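Local coordinates for hypothetical sugar ABC-transporter sugar binding protein (Arthrobacter globiformis, PDB 7BVT), which probably captures cyclic alpha-maltosyl-1,6-maltose outside the cell and delivers it to an ABC transporter for uptake, at residues S68-K73 / D85-D90; P95-I100 / M300-S305. One frame throughout, in Å; residues are numbered along the deposited sequence.

Contact 1: residues S68-K73 / D85-D90; sequences SDFLTK and DIAIGD. With GLC (alpha-D-glucopyranose), chain B.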
loop_
_atom_site.group_PDB
_atom_site.type_symbol
_atom_site.label_atom_id
_atom_site.label_comp_id
_atom_site.label_asym_id
_atom_site.label_seq_id
_atom_site.Cartn_x
_atom_site.Cartn_y
_atom_site.Cartn_z
ATOM N N SER A 68 6.294 -5.093 14.827
ATOM C CA SER A 68 5.233 -5.421 15.804
ATOM C C SER A 68 5.382 -4.641 17.112
ATOM O O SER A 68 4.360 -4.543 17.810
ATOM C CB SER A 68 5.180 -6.921 16.084
ATOM O OG SER A 68 6.456 -7.395 16.505
ATOM N N ASP A 69 6.567 -4.118 17.424
ATOM C CA ASP A 69 6.875 -3.404 18.695
ATOM C C ASP A 69 6.842 -1.876 18.504
ATOM O O ASP A 69 7.011 -1.159 19.455
ATOM C CB ASP A 69 8.258 -3.814 19.195
ATOM C CG ASP A 69 8.361 -5.311 19.490
ATOM O OD1 ASP A 69 7.353 -5.867 19.930
ATOM O OD2 ASP A 69 9.395 -5.915 19.132
ATOM N N PHE A 70 6.673 -1.389 17.286
ATOM C CA PHE A 70 7.071 0.012 16.946
ATOM C C PHE A 70 6.126 1.019 17.606
ATOM O O PHE A 70 6.578 1.993 18.241
ATOM C CB PHE A 70 7.096 0.138 15.413
ATOM C CG PHE A 70 7.849 1.334 14.886
ATOM C CD1 PHE A 70 7.247 2.583 14.866
ATOM C CD2 PHE A 70 9.115 1.198 14.334
ATOM C CE1 PHE A 70 7.909 3.668 14.314
ATOM C CE2 PHE A 70 9.780 2.296 13.807
ATOM C CZ PHE A 70 9.178 3.539 13.824
ATOM N N LEU A 71 4.813 0.874 17.466
ATOM C CA LEU A 71 3.863 1.827 18.054
ATOM C C LEU A 71 3.980 1.778 19.577
ATOM O O LEU A 71 3.906 2.828 20.226
ATOM C CB LEU A 71 2.440 1.522 17.604
ATOM C CG LEU A 71 2.222 1.804 16.130
ATOM C CD1 LEU A 71 0.815 1.484 15.735
ATOM C CD2 LEU A 71 2.548 3.261 15.806
ATOM N N THR A 72 4.089 0.582 20.130
ATOM C CA THR A 72 4.159 0.492 21.606
ATOM C C THR A 72 5.442 1.180 22.110
ATOM O O THR A 72 5.390 1.875 23.103
ATOM C CB THR A 72 4.018 -0.957 22.086
ATOM O OG1 THR A 72 2.725 -1.438 21.699
ATOM C CG2 THR A 72 4.139 -1.041 23.589
ATOM N N LYS A 73 6.534 1.099 21.382
ATOM C CA LYS A 73 7.757 1.841 21.750
ATOM C C LYS A 73 7.503 3.357 21.681
ATOM O O LYS A 73 7.951 4.121 22.573
ATOM C CB LYS A 73 8.897 1.407 20.851
ATOM C CG LYS A 73 10.193 2.081 21.188
ATOM C CD LYS A 73 11.398 1.282 21.028
ATOM C CE LYS A 73 12.585 2.168 21.329
ATOM N NZ LYS A 73 13.525 1.520 22.258
ATOM N N ASP A 85 13.851 11.549 16.756
ATOM C CA ASP A 85 13.653 12.787 15.964
ATOM C C ASP A 85 12.825 12.442 14.723
ATOM O O ASP A 85 11.945 13.204 14.384
ATOM C CB ASP A 85 14.977 13.395 15.561
ATOM C CG ASP A 85 15.735 13.783 16.813
ATOM O OD1 ASP A 85 15.111 14.496 17.666
ATOM O OD2 ASP A 85 16.902 13.333 16.918
ATOM N N ILE A 86 13.131 11.330 14.078
ATOM C CA ILE A 86 12.394 10.801 12.900
ATOM C C ILE A 86 11.854 9.408 13.242
ATOM O O ILE A 86 12.633 8.495 13.632
ATOM C CB ILE A 86 13.251 10.801 11.615
ATOM C CG1 ILE A 86 13.758 12.197 11.233
ATOM C CG2 ILE A 86 12.538 10.150 10.463
ATOM C CD1 ILE A 86 14.824 12.192 10.152
ATOM N N ALA A 87 10.584 9.171 12.974
ATOM C CA ALA A 87 10.031 7.802 12.902
ATOM C C ALA A 87 9.666 7.462 11.457
ATOM O O ALA A 87 9.072 8.300 10.772
ATOM C CB ALA A 87 8.794 7.692 13.759
ATOM N N ILE A 88 9.987 6.277 11.005
ATOM C CA ILE A 88 9.560 5.803 9.671
ATOM C C ILE A 88 8.610 4.633 9.910
ATOM O O ILE A 88 9.050 3.575 10.388
ATOM C CB ILE A 88 10.761 5.469 8.774
ATOM C CG1 ILE A 88 11.701 6.674 8.633
ATOM C CG2 ILE A 88 10.332 4.925 7.415
ATOM C CD1 ILE A 88 12.889 6.444 7.772
ATOM N N GLY A 89 7.336 4.824 9.572
ATOM C CA GLY A 89 6.262 3.883 9.899
ATOM C C GLY A 89 5.449 3.492 8.700
ATOM O O GLY A 89 5.609 4.070 7.636
ATOM N N ASP A 90 4.531 2.570 8.888
ATOM C CA ASP A 90 3.572 2.195 7.839
ATOM C C ASP A 90 2.636 3.370 7.574
ATOM O O ASP A 90 2.342 4.157 8.494
ATOM C CB ASP A 90 2.779 0.956 8.251
ATOM C CG ASP A 90 1.841 0.578 7.091
ATOM O OD1 ASP A 90 2.365 0.313 5.985
ATOM O OD2 ASP A 90 0.599 0.724 7.252
HETATM C C1 GLC B . 1.819 -3.734 2.783
HETATM C C2 GLC B . 1.725 -2.240 2.779
HETATM C C3 GLC B . 0.880 -1.762 3.933
HETATM C C4 GLC B . -0.478 -2.478 3.859
HETATM C C5 GLC B . -0.264 -3.982 3.964
HETATM C C6 GLC B . -1.605 -4.730 3.857
HETATM O O2 GLC B . 3.043 -1.724 2.716
HETATM O O3 GLC B . 0.761 -0.330 3.866
HETATM O O4 GLC B . -1.327 -2.105 4.927
HETATM O O5 GLC B . 0.520 -4.386 2.869
HETATM O O6 GLC B . -1.432 -6.021 4.435
#
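The F70 ring reaches down from helix 70-80 to strand 86-90, its leading edge foremost. At that edge, close to the ring plane, sits the methyl group of A87, with CB 4.2 Å from CE1 of F70. The carbonyl of I88 comes in obliquely: its O lies 3.4 Å from F70 CZ, so the ring meets a backbone carbonyl as well as a methyl. F70 can reach this far because CG stands anti to the backbone N (chi1 -163°), which throws the ring off the helix toward the sheet. W93 also meets it, the two ring planes tilted by about 35°. I88 itself turns its side chain away, to V32 and W36. The second flat group, the D90 carboxylate, ends the strand: OD1 accepts a hydrogen bond from O3 of the glucose unit at 2.7 Å, while OD2 is held by the backbone N of V92, which fixes the group's turn. The same glucose is gripped by N140 and R371. This is a beta-alpha-beta crossover from strand 58-64 to strand 86-90, of the Rossmann-like sheet of type II periplasmic binding proteins, with the sugar pocket at the C-terminal end of strand 86-90.

Contact 2: residues P95-I100 / M300-S305; sequences PQIADI and MVFENS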
loop_
_atom_site.group_PDB
_atom_site.type_symbol
_atom_site.label_atom_id
_atom_site.label_comp_id
_atom_site.label_asym_id
_atom_site.label_seq_id
_atom_site.Cartn_x
_atom_site.Cartn_y
_atom_site.Cartn_z
ATOM N N PRO A 95 -1.591 8.609 11.229
ATOM C CA PRO A 95 -2.568 9.321 12.043
ATOM C C PRO A 95 -2.524 8.917 13.508
ATOM O O PRO A 95 -2.777 9.768 14.336
ATOM C CB PRO A 95 -3.938 8.943 11.405
ATOM C CG PRO A 95 -3.591 8.410 10.055
ATOM C CD PRO A 95 -2.221 7.806 10.154
ATOM N N GLN A 96 -2.144 7.672 13.785
ATOM C CA GLN A 96 -1.999 7.231 15.188
ATOM C C GLN A 96 -0.777 7.898 15.806
ATOM O O GLN A 96 -0.845 8.348 16.976
ATOM C CB GLN A 96 -1.916 5.717 15.218
ATOM C CG GLN A 96 -3.214 5.080 14.718
ATOM C CD GLN A 96 -3.016 3.603 14.578
ATOM O OE1 GLN A 96 -2.986 2.901 15.583
ATOM N NE2 GLN A 96 -2.852 3.131 13.343
ATOM N N ILE A 97 0.320 7.920 15.077
ATOM C CA ILE A 97 1.584 8.517 15.590
ATOM C C ILE A 97 1.388 10.012 15.837
ATOM O O ILE A 97 1.905 10.556 16.835
ATOM C CB ILE A 97 2.748 8.211 14.630
ATOM C CG1 ILE A 97 3.044 6.700 14.664
ATOM C CG2 ILE A 97 3.970 9.091 14.953
ATOM C CD1 ILE A 97 3.948 6.209 13.604
ATOM N N ALA A 98 0.602 10.675 14.999
ATOM C CA ALA A 98 0.325 12.115 15.143
ATOM C C ALA A 98 -0.366 12.394 16.493
ATOM O O ALA A 98 -0.285 13.509 16.975
ATOM C CB ALA A 98 -0.489 12.597 13.962
ATOM N N ASP A 99 -1.074 11.428 17.067
ATOM C CA ASP A 99 -1.737 11.561 18.388
ATOM C C ASP A 99 -0.776 11.154 19.512
ATOM O O ASP A 99 -1.111 11.423 20.655
ATOM C CB ASP A 99 -3.018 10.714 18.464
ATOM C CG ASP A 99 -4.202 11.285 17.685
ATOM O OD1 ASP A 99 -4.191 12.498 17.411
ATOM O OD2 ASP A 99 -5.126 10.486 17.346
ATOM N N ILE A 100 0.332 10.477 19.222
ATOM C CA ILE A 100 1.302 10.012 20.268
ATOM C C ILE A 100 2.208 11.173 20.653
ATOM O O ILE A 100 2.476 11.372 21.854
ATOM C CB ILE A 100 2.114 8.814 19.788
ATOM C CG1 ILE A 100 1.171 7.633 19.571
ATOM C CG2 ILE A 100 3.260 8.560 20.798
ATOM C CD1 ILE A 100 1.808 6.421 19.002
ATOM N N MET A 300 8.177 10.804 9.521
ATOM C CA MET A 300 7.540 11.786 10.437
ATOM C C MET A 300 8.643 12.384 11.326
ATOM O O MET A 300 9.509 11.612 11.767
ATOM C CB MET A 300 6.510 11.082 11.306
ATOM C CG MET A 300 5.325 10.582 10.491
ATOM S SD MET A 300 4.524 9.229 11.327
ATOM C CE MET A 300 5.499 7.853 10.693
ATOM N N VAL A 301 8.610 13.686 11.545
ATOM C CA VAL A 301 9.584 14.398 12.437
ATOM C C VAL A 301 8.850 14.803 13.697
ATOM O O VAL A 301 7.848 15.527 13.602
ATOM C CB VAL A 301 10.218 15.596 11.738
ATOM C CG1 VAL A 301 11.047 16.444 12.702
ATOM C CG2 VAL A 301 10.983 15.209 10.503
ATOM N N PHE A 302 9.264 14.321 14.859
ATOM C CA PHE A 302 8.661 14.738 16.134
ATOM C C PHE A 302 9.192 16.148 16.474
ATOM O O PHE A 302 10.409 16.388 16.370
ATOM C CB PHE A 302 8.978 13.762 17.274
ATOM C CG PHE A 302 8.183 12.494 17.205
ATOM C CD1 PHE A 302 6.846 12.490 17.565
ATOM C CD2 PHE A 302 8.742 11.336 16.697
ATOM C CE1 PHE A 302 6.110 11.322 17.491
ATOM C CE2 PHE A 302 7.989 10.171 16.604
ATOM C CZ PHE A 302 6.678 10.186 16.986
ATOM N N GLU A 303 8.306 17.074 16.821
ATOM C CA GLU A 303 8.699 18.492 17.019
ATOM C C GLU A 303 9.545 18.639 18.278
ATOM O O GLU A 303 9.128 18.171 19.328
ATOM C CB GLU A 303 7.479 19.376 17.158
ATOM C CG GLU A 303 7.850 20.820 16.905
ATOM C CD GLU A 303 6.614 21.570 16.496
ATOM O OE1 GLU A 303 5.708 21.672 17.348
ATOM O OE2 GLU A 303 6.525 21.917 15.306
ATOM N N ASN A 304 10.683 19.300 18.104
ATOM C CA ASN A 304 11.681 19.687 19.125
ATOM C C ASN A 304 11.873 21.203 18.955
ATOM O O ASN A 304 10.843 21.905 18.999
ATOM C CB ASN A 304 12.916 18.791 18.978
ATOM C CG ASN A 304 12.657 17.355 19.409
ATOM O OD1 ASN A 304 12.754 16.402 18.612
ATOM N ND2 ASN A 304 12.407 17.190 20.695
ATOM N N SER A 305 13.087 21.706 18.719
ATOM C CA SER A 305 13.327 23.133 18.350
ATOM C C SER A 305 13.224 23.298 16.827
ATOM O O SER A 305 13.309 22.277 16.135
ATOM C CB SER A 305 14.659 23.587 18.847
ATOM O OG SER A 305 15.691 23.006 18.065
#
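Apolar packing carries this contact, and I97 is its hub. CG2 of I97, anti to the backbone N, points between two partners on the other segment: it lies 3.6 Å from CZ of F302, the far end of that ring, approached obliquely, and 3.7 Å from SD of M300. Its other branch touches the methionine methyl, with CD1 3.7 Å from M300 CE. The bend of the methionine at its last torsion (chi3 -87°) is what folds CE round to that methyl. Both M300 and F302 cross the isoleucine at about a right angle. Replacing I97 with an alanine would remove both branches and would probably open a gap between the thioether and the phenyl ring, leaving M300 CE free to turn. No hydrogen bond crosses between the segments; within the helical one, I100 N bonds to I97 O at 2.9 Å. On the helical side, I97 also touches L71 and L74 of helix 70-80. The result is one face of a three-layer alpha/beta/alpha sandwich: helix 94-100 is laid against strand 292-301, which runs antiparallel to strand 86-90, while V301 turns to A312 and L316 of helix 306-319 in the opposite layer.

Both contacts are buried, their centres 11 Å apart, and they pack helices onto adjacent strands of one sheet. Their backbones join directly: A87 N lies 2.9 Å from M300 O, and D85 O lies 2.9 Å from F302 N, both probable hydrogen bonds. Contact 1 is local in sequence, whereas contact 2 brings together segments 200 residues apart, so the late-returning strand 292-301 is fixed beside the early part of the lobe. Chemistry differs with position. Contact 1 sets a ring against a methyl and a carbonyl, and its strand runs on to a sugar-binding carboxylate; contact 2 is wholly apolar, an aliphatic side chain against a thioether and a phenyl ring, away from the sugar.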